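Local coordinates for EmGH1 (Erythrobacter marinus, PDB 5Z87), which is probably a beta-glucosidase of glycosyl hydrolase family 3, removing glucose units from the ends of beta-linked sugars, at residues Leu709-Arg720 / Phe743-Tyr752; Leu760-Ile768 / Leu777-Val785. All coordinates share one frame; numbering follows the deposited sequence.

Interaction 1 of 2, residues Leu709-Arg720 / Phe743-Tyr752; sequences LYIRDSIASRAR and FELGPEDFGY. With MG (magnesium ion), chain E.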
loop_
_atom_site.group_PDB
_atom_site.type_symbol
_atom_site.label_atom_id
_atom_site.label_comp_id
_atom_site.label_asym_id
_atom_site.label_seq_id
_atom_site.Cartn_x
_atom_site.Cartn_y
_atom_site.Cartn_z
ATOM N N LEU A 709 23.544 13.600 -5.914
ATOM C CA LEU A 709 23.065 14.839 -5.308
ATOM C C LEU A 709 21.591 14.704 -4.921
ATOM O O LEU A 709 20.787 14.174 -5.689
ATOM C CB LEU A 709 23.256 16.013 -6.273
ATOM C CG LEU A 709 23.018 17.436 -5.735
ATOM C CD1 LEU A 709 24.184 17.903 -4.880
ATOM C CD2 LEU A 709 22.796 18.401 -6.881
ATOM N N TYR A 710 21.246 15.178 -3.718
ATOM C CA TYR A 710 19.889 15.119 -3.184
ATOM C C TYR A 710 19.556 16.447 -2.528
ATOM O O TYR A 710 20.446 17.207 -2.128
ATOM C CB TYR A 710 19.718 14.014 -2.127
ATOM C CG TYR A 710 20.045 12.613 -2.569
ATOM C CD1 TYR A 710 21.367 12.176 -2.644
ATOM C CD2 TYR A 710 19.029 11.698 -2.871
ATOM C CE1 TYR A 710 21.668 10.856 -3.043
ATOM C CE2 TYR A 710 19.319 10.388 -3.260
ATOM C CZ TYR A 710 20.647 9.976 -3.345
ATOM O OH TYR A 710 20.947 8.688 -3.738
ATOM N N ILE A 711 18.259 16.722 -2.388
ATOM C CA ILE A 711 17.824 17.911 -1.667
ATOM C C ILE A 711 16.701 17.551 -0.705
ATOM O O ILE A 711 16.013 16.540 -0.855
ATOM C CB ILE A 711 17.355 19.048 -2.604
ATOM C CG1 ILE A 711 16.061 18.645 -3.307
ATOM C CG2 ILE A 711 18.456 19.424 -3.616
ATOM C CD1 ILE A 711 15.139 19.793 -3.571
ATOM N N ARG A 712 16.530 18.406 0.300
ATOM C CA ARG A 712 15.383 18.361 1.199
ATOM C C ARG A 712 14.838 19.775 1.332
ATOM O O ARG A 712 15.574 20.695 1.703
ATOM C CB ARG A 712 15.768 17.789 2.573
ATOM C CG ARG A 712 14.881 18.225 3.753
ATOM C CD ARG A 712 13.482 17.613 3.709
ATOM N NE ARG A 712 12.691 17.949 4.901
ATOM C CZ ARG A 712 11.382 17.741 5.022
ATOM N NH1 ARG A 712 10.750 18.081 6.142
ATOM N NH2 ARG A 712 10.706 17.186 4.034
ATOM N N ASP A 713 13.560 19.949 1.023
ATOM C CA ASP A 713 12.875 21.219 1.237
ATOM C C ASP A 713 12.362 21.183 2.676
ATOM O O ASP A 713 11.350 20.535 2.969
ATOM C CB ASP A 713 11.770 21.384 0.203
ATOM C CG ASP A 713 11.065 22.711 0.300
ATOM O OD1 ASP A 713 11.484 23.566 1.119
ATOM O OD2 ASP A 713 10.069 22.877 -0.435
ATOM N N SER A 714 13.079 21.872 3.577
ATOM C CA SER A 714 12.860 21.715 5.019
ATOM C C SER A 714 11.421 22.023 5.413
ATOM O O SER A 714 10.815 21.285 6.200
ATOM C CB SER A 714 13.813 22.615 5.807
ATOM O OG SER A 714 15.156 22.222 5.626
ATOM N N ILE A 715 10.861 23.105 4.882
ATOM C CA ILE A 715 9.486 23.512 5.156
ATOM C C ILE A 715 8.800 23.739 3.821
ATOM O O ILE A 715 9.372 24.361 2.922
ATOM C CB ILE A 715 9.421 24.795 6.014
ATOM C CG1 ILE A 715 10.216 24.634 7.315
ATOM C CG2 ILE A 715 7.976 25.181 6.279
ATOM C CD1 ILE A 715 9.571 23.679 8.325
ATOM N N ALA A 716 7.573 23.253 3.689
ATOM C CA ALA A 716 6.886 23.377 2.416
ATOM C C ALA A 716 5.384 23.397 2.661
ATOM O O ALA A 716 4.897 22.884 3.674
ATOM C CB ALA A 716 7.293 22.241 1.476
ATOM N N SER A 717 4.649 23.999 1.716
ATOM C CA SER A 717 3.204 24.147 1.885
ATOM C C SER A 717 2.504 22.791 1.924
ATOM O O SER A 717 1.430 22.662 2.533
ATOM C CB SER A 717 2.623 25.032 0.773
ATOM O OG SER A 717 3.034 24.598 -0.524
ATOM N N ARG A 718 3.094 21.782 1.280
ATOM C CA ARG A 718 2.768 20.374 1.466
ATOM C C ARG A 718 4.024 19.608 1.865
ATOM O O ARG A 718 5.126 19.913 1.395
ATOM C CB ARG A 718 2.172 19.777 0.202
ATOM C CG ARG A 718 0.828 20.374 -0.091
ATOM C CD ARG A 718 -0.018 19.495 -0.918
ATOM N NE ARG A 718 -1.297 20.132 -1.176
ATOM C CZ ARG A 718 -2.414 19.482 -1.475
ATOM N NH1 ARG A 718 -2.430 18.144 -1.539
ATOM N NH2 ARG A 718 -3.516 20.183 -1.713
ATOM N N ALA A 719 3.855 18.621 2.743
ATOM C CA ALA A 719 4.994 17.865 3.249
ATOM C C ALA A 719 5.739 17.174 2.110
ATOM O O ALA A 719 5.130 16.518 1.265
ATOM C CB ALA A 719 4.516 16.841 4.264
ATOM N N ARG A 720 7.055 17.308 2.099
ATOM C CA ARG A 720 7.894 16.797 1.029
ATOM C C ARG A 720 8.856 15.747 1.565
ATOM O O ARG A 720 9.070 15.652 2.781
ATOM C CB ARG A 720 8.668 17.948 0.374
ATOM C CG ARG A 720 7.747 18.907 -0.356
ATOM C CD ARG A 720 8.503 19.938 -1.127
ATOM N NE ARG A 720 9.457 19.370 -2.081
ATOM C CZ ARG A 720 10.199 20.115 -2.900
ATOM N NH1 ARG A 720 10.080 21.440 -2.869
ATOM N NH2 ARG A 720 11.067 19.550 -3.732
ATOM N N PHE A 743 27.433 20.382 -10.357
ATOM C CA PHE A 743 25.998 20.281 -10.577
ATOM C C PHE A 743 25.388 21.676 -10.636
ATOM O O PHE A 743 25.937 22.651 -10.107
ATOM C CB PHE A 743 25.304 19.484 -9.461
ATOM C CG PHE A 743 25.781 18.068 -9.318
ATOM C CD1 PHE A 743 25.270 17.072 -10.123
ATOM C CD2 PHE A 743 26.711 17.731 -8.352
ATOM C CE1 PHE A 743 25.694 15.754 -9.986
ATOM C CE2 PHE A 743 27.136 16.423 -8.210
ATOM C CZ PHE A 743 26.624 15.433 -9.031
ATOM N N GLU A 744 24.215 21.769 -11.245
ATOM C CA GLU A 744 23.480 23.028 -11.214
ATOM C C GLU A 744 22.018 22.737 -10.923
ATOM O O GLU A 744 21.408 21.887 -11.579
ATOM C CB GLU A 744 23.627 23.811 -12.530
ATOM C CG GLU A 744 23.280 25.297 -12.373
ATOM C CD GLU A 744 23.572 26.138 -13.613
ATOM O OE1 GLU A 744 22.617 26.458 -14.346
ATOM O OE2 GLU A 744 24.750 26.493 -13.844
ATOM N N LEU A 745 21.467 23.443 -9.941
ATOM C CA LEU A 745 20.082 23.286 -9.529
ATOM C C LEU A 745 19.309 24.566 -9.810
ATOM O O LEU A 745 19.881 25.659 -9.849
ATOM C CB LEU A 745 20.006 22.935 -8.039
ATOM C CG LEU A 745 20.568 21.554 -7.734
ATOM C CD1 LEU A 745 20.606 21.327 -6.245
ATOM C CD2 LEU A 745 19.699 20.533 -8.411
ATOM N N GLY A 746 18.001 24.428 -10.002
ATOM C CA GLY A 746 17.151 25.578 -10.216
ATOM C C GLY A 746 15.747 25.421 -9.666
ATOM O O GLY A 746 15.442 24.490 -8.908
ATOM N N PRO A 747 14.861 26.345 -10.060
ATOM C CA PRO A 747 13.474 26.331 -9.551
ATOM C C PRO A 747 12.757 25.003 -9.704
ATOM O O PRO A 747 11.998 24.603 -8.814
ATOM C CB PRO A 747 12.789 27.413 -10.401
ATOM C CG PRO A 747 13.897 28.327 -10.811
ATOM C CD PRO A 747 15.094 27.438 -11.020
ATOM N N GLU A 748 12.945 24.329 -10.836
ATOM C CA GLU A 748 12.313 23.038 -11.055
ATOM C C GLU A 748 12.851 21.989 -10.104
ATOM O O GLU A 748 12.205 20.955 -9.912
ATOM C CB GLU A 748 12.518 22.582 -12.506
ATOM C CG GLU A 748 13.934 22.077 -12.803
ATOM C CD GLU A 748 14.947 23.183 -13.190
ATOM O OE1 GLU A 748 14.713 24.376 -12.864
ATOM O OE2 GLU A 748 15.985 22.840 -13.820
ATOM N N ASP A 749 14.008 22.238 -9.494
ATOM C CA ASP A 749 14.596 21.306 -8.545
ATOM C C ASP A 749 14.182 21.612 -7.115
ATOM O O ASP A 749 13.882 20.692 -6.350
ATOM C CB ASP A 749 16.121 21.334 -8.663
ATOM C CG ASP A 749 16.591 20.920 -10.037
ATOM O OD1 ASP A 749 16.230 19.804 -10.469
ATOM O OD2 ASP A 749 17.291 21.716 -10.696
ATOM N N PHE A 750 14.149 22.898 -6.761
ATOM C CA PHE A 750 13.897 23.333 -5.396
ATOM C C PHE A 750 12.416 23.391 -5.046
ATOM O O PHE A 750 12.071 23.352 -3.863
ATOM C CB PHE A 750 14.500 24.715 -5.182
ATOM C CG PHE A 750 15.986 24.755 -5.303
ATOM C CD1 PHE A 750 16.765 23.757 -4.749
ATOM C CD2 PHE A 750 16.609 25.807 -5.964
ATOM C CE1 PHE A 750 18.145 23.807 -4.836
ATOM C CE2 PHE A 750 17.988 25.867 -6.063
ATOM C CZ PHE A 750 18.760 24.870 -5.493
ATOM N N GLY A 751 11.537 23.522 -6.037
ATOM C CA GLY A 751 10.119 23.625 -5.802
ATOM C C GLY A 751 9.420 22.306 -6.048
ATOM O O GLY A 751 10.041 21.262 -6.239
ATOM N N TYR A 752 8.091 22.361 -6.038
ATOM C CA TYR A 752 7.287 21.182 -6.315
ATOM C C TYR A 752 6.009 21.646 -6.984
ATOM O O TYR A 752 5.634 22.815 -6.885
ATOM C CB TYR A 752 6.998 20.382 -5.036
ATOM C CG TYR A 752 5.907 20.972 -4.174
ATOM C CD1 TYR A 752 6.154 22.048 -3.333
ATOM C CD2 TYR A 752 4.628 20.446 -4.204
ATOM C CE1 TYR A 752 5.134 22.592 -2.549
ATOM C CE2 TYR A 752 3.614 20.969 -3.423
ATOM C CZ TYR A 752 3.866 22.032 -2.600
ATOM O OH TYR A 752 2.827 22.533 -1.842
HETATM MG MG MG E . 10.755 25.326 1.729
HETATM O O HOH W 1 10.933 25.411 -2.231
HETATM O O HOH W 2 9.314 25.194 0.146
HETATM O O HOH W 3 12.220 25.231 3.245
HETATM O O HOH W 4 -0.113 22.784 -2.588
HETATM O O HOH W 5 9.669 26.917 2.489
HETATM O O HOH W 6 11.913 26.536 0.315
#
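R720 makes the main polar link: its NH1 donates to the backbone carbonyl F750 O at 2.9 Å, approaching from above the carbonyl plane, while the same nitrogen forms a salt bridge with D713 OD2 (2.8 Å), its hydrogen bond weak and bent to 123°. The guanidinium is sandwiched between Y752 CB, over its centre, and D713 CB, nearer the rim of the opposite face; a bend at chi3 (56°) folds the group into this slot, and E724 takes its NH2. Both carboxylate oxygens of D713 are thus engaged, for OD1 binds the magnesium ion at 2.0 Å. I715 O and four waters complete six ligands, and R720 stands in the second shell, where it is likely to fix the carboxylate's orientation.

At the far end of the loop, Y752 OH lies 2.5 Å from S717 OG, very short for a hydrogen bond, so uncertain in detail; S717 OG also bonds E762.

Apolar contacts run from the strands to helix 747-750. L709 CB sits over the F743 ring, 4.2 Å from its centroid, as a CH-pi contact, and L709 CD2 meets L745 CD1 tip to tip. I711 CD1 reaches the edge of the F750 ring.

The axes of 709-713 and 743-745, strands of different sheets, approach to 9.9 Å, the face-to-face packing of a beta sandwich, consistent with a fibronectin type III-like domain carrying a magnesium site in its loop.

Interaction 2 of 2, residues Leu760-Ile768 / Leu777-Val785; sequences LVEPGEIVI and LQETRITLV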
loop_
_atom_site.group_PDB
_atom_site.type_symbol
_atom_site.label_atom_id
_atom_site.label_comp_id
_atom_site.label_asym_id
_atom_site.label_seq_id
_atom_site.Cartn_x
_atom_site.Cartn_y
_atom_site.Cartn_z
ATOM N N LEU A 760 5.492 25.451 -7.605
ATOM C CA LEU A 760 5.592 26.328 -6.443
ATOM C C LEU A 760 7.036 26.373 -5.968
ATOM O O LEU A 760 7.637 25.327 -5.708
ATOM C CB LEU A 760 4.705 25.837 -5.299
ATOM C CG LEU A 760 3.232 25.631 -5.642
ATOM C CD1 LEU A 760 2.452 25.048 -4.438
ATOM C CD2 LEU A 760 2.627 26.946 -6.118
ATOM N N VAL A 761 7.591 27.577 -5.858
ATOM C CA VAL A 761 8.889 27.787 -5.230
ATOM C C VAL A 761 8.664 28.706 -4.039
ATOM O O VAL A 761 8.094 29.794 -4.185
ATOM C CB VAL A 761 9.925 28.372 -6.204
ATOM C CG1 VAL A 761 11.314 28.308 -5.594
ATOM C CG2 VAL A 761 9.905 27.597 -7.492
ATOM N N GLU A 762 9.093 28.265 -2.860
ATOM C CA GLU A 762 8.755 28.989 -1.656
ATOM C C GLU A 762 10.007 29.442 -0.915
ATOM O O GLU A 762 11.012 28.723 -0.887
ATOM C CB GLU A 762 7.876 28.109 -0.752
ATOM C CG GLU A 762 6.568 27.701 -1.456
ATOM C CD GLU A 762 5.837 26.522 -0.820
ATOM O OE1 GLU A 762 4.722 26.231 -1.290
ATOM O OE2 GLU A 762 6.358 25.886 0.127
ATOM N N PRO A 763 9.985 30.634 -0.328
ATOM C CA PRO A 763 11.130 31.078 0.473
ATOM C C PRO A 763 11.398 30.095 1.596
ATOM O O PRO A 763 10.476 29.473 2.133
ATOM C CB PRO A 763 10.677 32.438 1.026
ATOM C CG PRO A 763 9.517 32.836 0.179
ATOM C CD PRO A 763 8.855 31.571 -0.242
ATOM N N GLY A 764 12.671 29.956 1.953
ATOM C CA GLY A 764 13.062 29.096 3.050
ATOM C C GLY A 764 14.225 28.189 2.694
ATOM O O GLY A 764 14.781 28.228 1.596
ATOM N N GLU A 765 14.564 27.330 3.651
ATOM C CA GLU A 765 15.804 26.571 3.623
ATOM C C GLU A 765 15.713 25.354 2.709
ATOM O O GLU A 765 14.696 24.656 2.669
ATOM C CB GLU A 765 16.157 26.120 5.036
ATOM C CG GLU A 765 17.377 25.243 5.126
ATOM C CD GLU A 765 17.562 24.670 6.518
ATOM O OE1 GLU A 765 16.849 23.694 6.876
ATOM O OE2 GLU A 765 18.411 25.219 7.257
ATOM N N ILE A 766 16.793 25.099 1.982
ATOM C CA ILE A 766 16.982 23.852 1.255
ATOM C C ILE A 766 18.261 23.217 1.768
ATOM O O ILE A 766 19.292 23.892 1.870
ATOM C CB ILE A 766 17.071 24.072 -0.264
ATOM C CG1 ILE A 766 15.881 24.905 -0.777
ATOM C CG2 ILE A 766 17.200 22.717 -0.962
ATOM C CD1 ILE A 766 14.540 24.140 -0.808
ATOM N N VAL A 767 18.186 21.930 2.111
ATOM C CA VAL A 767 19.359 21.140 2.458
ATOM C C VAL A 767 19.827 20.456 1.184
ATOM O O VAL A 767 19.028 19.826 0.485
ATOM C CB VAL A 767 19.037 20.107 3.555
ATOM C CG1 VAL A 767 20.315 19.387 4.016
ATOM C CG2 VAL A 767 18.359 20.772 4.737
ATOM N N ILE A 768 21.106 20.610 0.858
ATOM C CA ILE A 768 21.704 19.990 -0.320
ATOM C C ILE A 768 22.654 18.909 0.166
ATOM O O ILE A 768 23.499 19.168 1.026
ATOM C CB ILE A 768 22.432 21.024 -1.200
ATOM C CG1 ILE A 768 21.433 22.000 -1.820
ATOM C CG2 ILE A 768 23.221 20.331 -2.289
ATOM C CD1 ILE A 768 22.087 23.194 -2.453
ATOM N N LEU A 777 25.982 10.549 3.122
ATOM C CA LEU A 777 25.809 11.887 2.583
ATOM C C LEU A 777 26.403 12.918 3.520
ATOM O O LEU A 777 26.325 12.773 4.744
ATOM C CB LEU A 777 24.335 12.210 2.389
ATOM C CG LEU A 777 23.500 11.303 1.503
ATOM C CD1 LEU A 777 22.029 11.666 1.690
ATOM C CD2 LEU A 777 23.939 11.486 0.046
ATOM N N GLN A 778 26.985 13.962 2.941
ATOM C CA GLN A 778 27.254 15.187 3.672
ATOM C C GLN A 778 26.396 16.290 3.068
ATOM O O GLN A 778 25.827 16.131 1.987
ATOM C CB GLN A 778 28.740 15.556 3.635
ATOM C CG GLN A 778 29.648 14.511 4.256
ATOM C CD GLN A 778 31.110 14.946 4.275
ATOM O OE1 GLN A 778 31.837 14.753 3.301
ATOM N NE2 GLN A 778 31.539 15.545 5.373
ATOM N N GLU A 779 26.272 17.401 3.783
ATOM C CA GLU A 779 25.244 18.359 3.425
ATOM C C GLU A 779 25.724 19.790 3.627
ATOM O O GLU A 779 26.716 20.058 4.305
ATOM C CB GLU A 779 23.952 18.115 4.226
ATOM C CG GLU A 779 24.132 18.068 5.730
ATOM C CD GLU A 779 22.804 17.939 6.477
ATOM O OE1 GLU A 779 22.421 18.910 7.161
ATOM O OE2 GLU A 779 22.146 16.874 6.378
ATOM N N THR A 780 24.993 20.701 2.995
ATOM C CA THR A 780 25.147 22.132 3.174
ATOM C C THR A 780 23.761 22.735 3.023
ATOM O O THR A 780 22.852 22.102 2.483
ATOM C CB THR A 780 26.128 22.722 2.159
ATOM O OG1 THR A 780 26.367 24.096 2.476
ATOM C CG2 THR A 780 25.562 22.608 0.724
ATOM N N ARG A 781 23.590 23.959 3.508
ATOM C CA ARG A 781 22.271 24.571 3.571
ATOM C C ARG A 781 22.260 25.902 2.841
ATOM O O ARG A 781 23.119 26.753 3.076
ATOM C CB ARG A 781 21.843 24.772 5.016
ATOM C CG ARG A 781 21.459 23.489 5.679
ATOM C CD ARG A 781 21.281 23.678 7.163
ATOM N NE ARG A 781 20.367 22.679 7.689
ATOM C CZ ARG A 781 20.705 21.416 7.893
ATOM N NH1 ARG A 781 21.940 21.012 7.623
ATOM N NH2 ARG A 781 19.813 20.560 8.362
ATOM N N ILE A 782 21.264 26.091 1.983
ATOM C CA ILE A 782 21.047 27.369 1.327
ATOM C C ILE A 782 19.651 27.871 1.678
ATOM O O ILE A 782 18.788 27.125 2.158
ATOM C CB ILE A 782 21.225 27.269 -0.199
ATOM C CG1 ILE A 782 20.169 26.321 -0.773
ATOM C CG2 ILE A 782 22.644 26.805 -0.530
ATOM C CD1 ILE A 782 19.416 26.897 -1.954
ATOM N N THR A 783 19.440 29.163 1.434
ATOM C CA THR A 783 18.158 29.816 1.662
ATOM C C THR A 783 17.641 30.375 0.345
ATOM O O THR A 783 18.389 31.024 -0.393
ATOM C CB THR A 783 18.291 30.931 2.700
ATOM O OG1 THR A 783 18.700 30.362 3.945
ATOM C CG2 THR A 783 16.970 31.660 2.899
ATOM N N LEU A 784 16.381 30.099 0.043
ATOM C CA LEU A 784 15.692 30.755 -1.058
ATOM C C LEU A 784 15.009 32.004 -0.520
ATOM O O LEU A 784 14.354 31.957 0.531
ATOM C CB LEU A 784 14.661 29.828 -1.706
ATOM C CG LEU A 784 15.103 28.424 -2.125
ATOM C CD1 LEU A 784 13.945 27.649 -2.746
ATOM C CD2 LEU A 784 16.285 28.482 -3.071
ATOM N N VAL A 785 15.183 33.120 -1.227
ATOM C CA VAL A 785 14.601 34.400 -0.825
ATOM C C VAL A 785 13.662 34.934 -1.902
ATOM O O VAL A 785 12.543 35.368 -1.604
ATOM C CB VAL A 785 15.687 35.431 -0.513
ATOM C CG1 VAL A 785 15.055 36.769 -0.191
ATOM C CG2 VAL A 785 16.532 34.959 0.662
ATOM O OXT VAL A 785 13.993 34.940 -3.093
#
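Six backbone hydrogen bonds join G764-I768 to T780-L784, in reciprocal pairs: G764 with L784, I766 with I782 and I768 with T780. The straightest is I768 N to T780 O, 2.8 Å long with 175° at the hydrogen, and it runs nearly along the C=O axis. At the non-hydrogen-bonded pairs the CA-H groups of E765 and R781 point at I782 O and I766 O.

Among side chains, E765 OE2 forms a salt bridge with R781 NE at 3.2 Å. The oxygen lies at the edge of the guanidinium, in its plane, but the hydrogen bond is weak and the carboxylate is turned 74° from that plane. E765 CG is anti to its own nitrogen (chi1 176°), which carries the extended chain across to R781, while OE1 is taken by S714. Putting an alanine here removes the carboxylate, which is likely to leave R781 NE and S714 OG without this partner and the arginine freer to swing. V767 CG2 lies over one guanidinium face, 3.7 Å above the plane, its side chain alongside that of R781.

On the other face of the sheet, I766 CG1 packs against L784 CG at 3.8 Å, and I782 CG1 touches both I766 CB and I768 CD1. L784 CD1 continues this row to V761 CG1, 3.9 Å away. F750 of helix 747-750 adjoins I766, I782 and L784.

The hairpin therefore has a mainly polar face, where E765 and R781 pair and V767 packs against the arginine, and a mostly aliphatic one of I766, I768, I782 and L784, turned into the sandwich interior.

Overall arrangement
Both contacts lie near the C terminus, in the fibronectin type III-like domain, and they follow in series without nesting or crossing. Interaction 1 closes first: from the end of strand 703-713 the chain passes through the magnesium-binding loop and strands 724-733 and 738-745 before 743-752 packs back across the sandwich. Interaction 2 then closes the terminal hairpin of strands 764-771 and 778-784. Strands 703-713 and 764-771 are neighbours in one sheet, so the contacts, with centres about 7 Å apart, meet in the same sheet. Side chains of the metal-bearing loop also probably bond to E762 and to E765 at the start of strand 764-771, tying that loop to the hairpin.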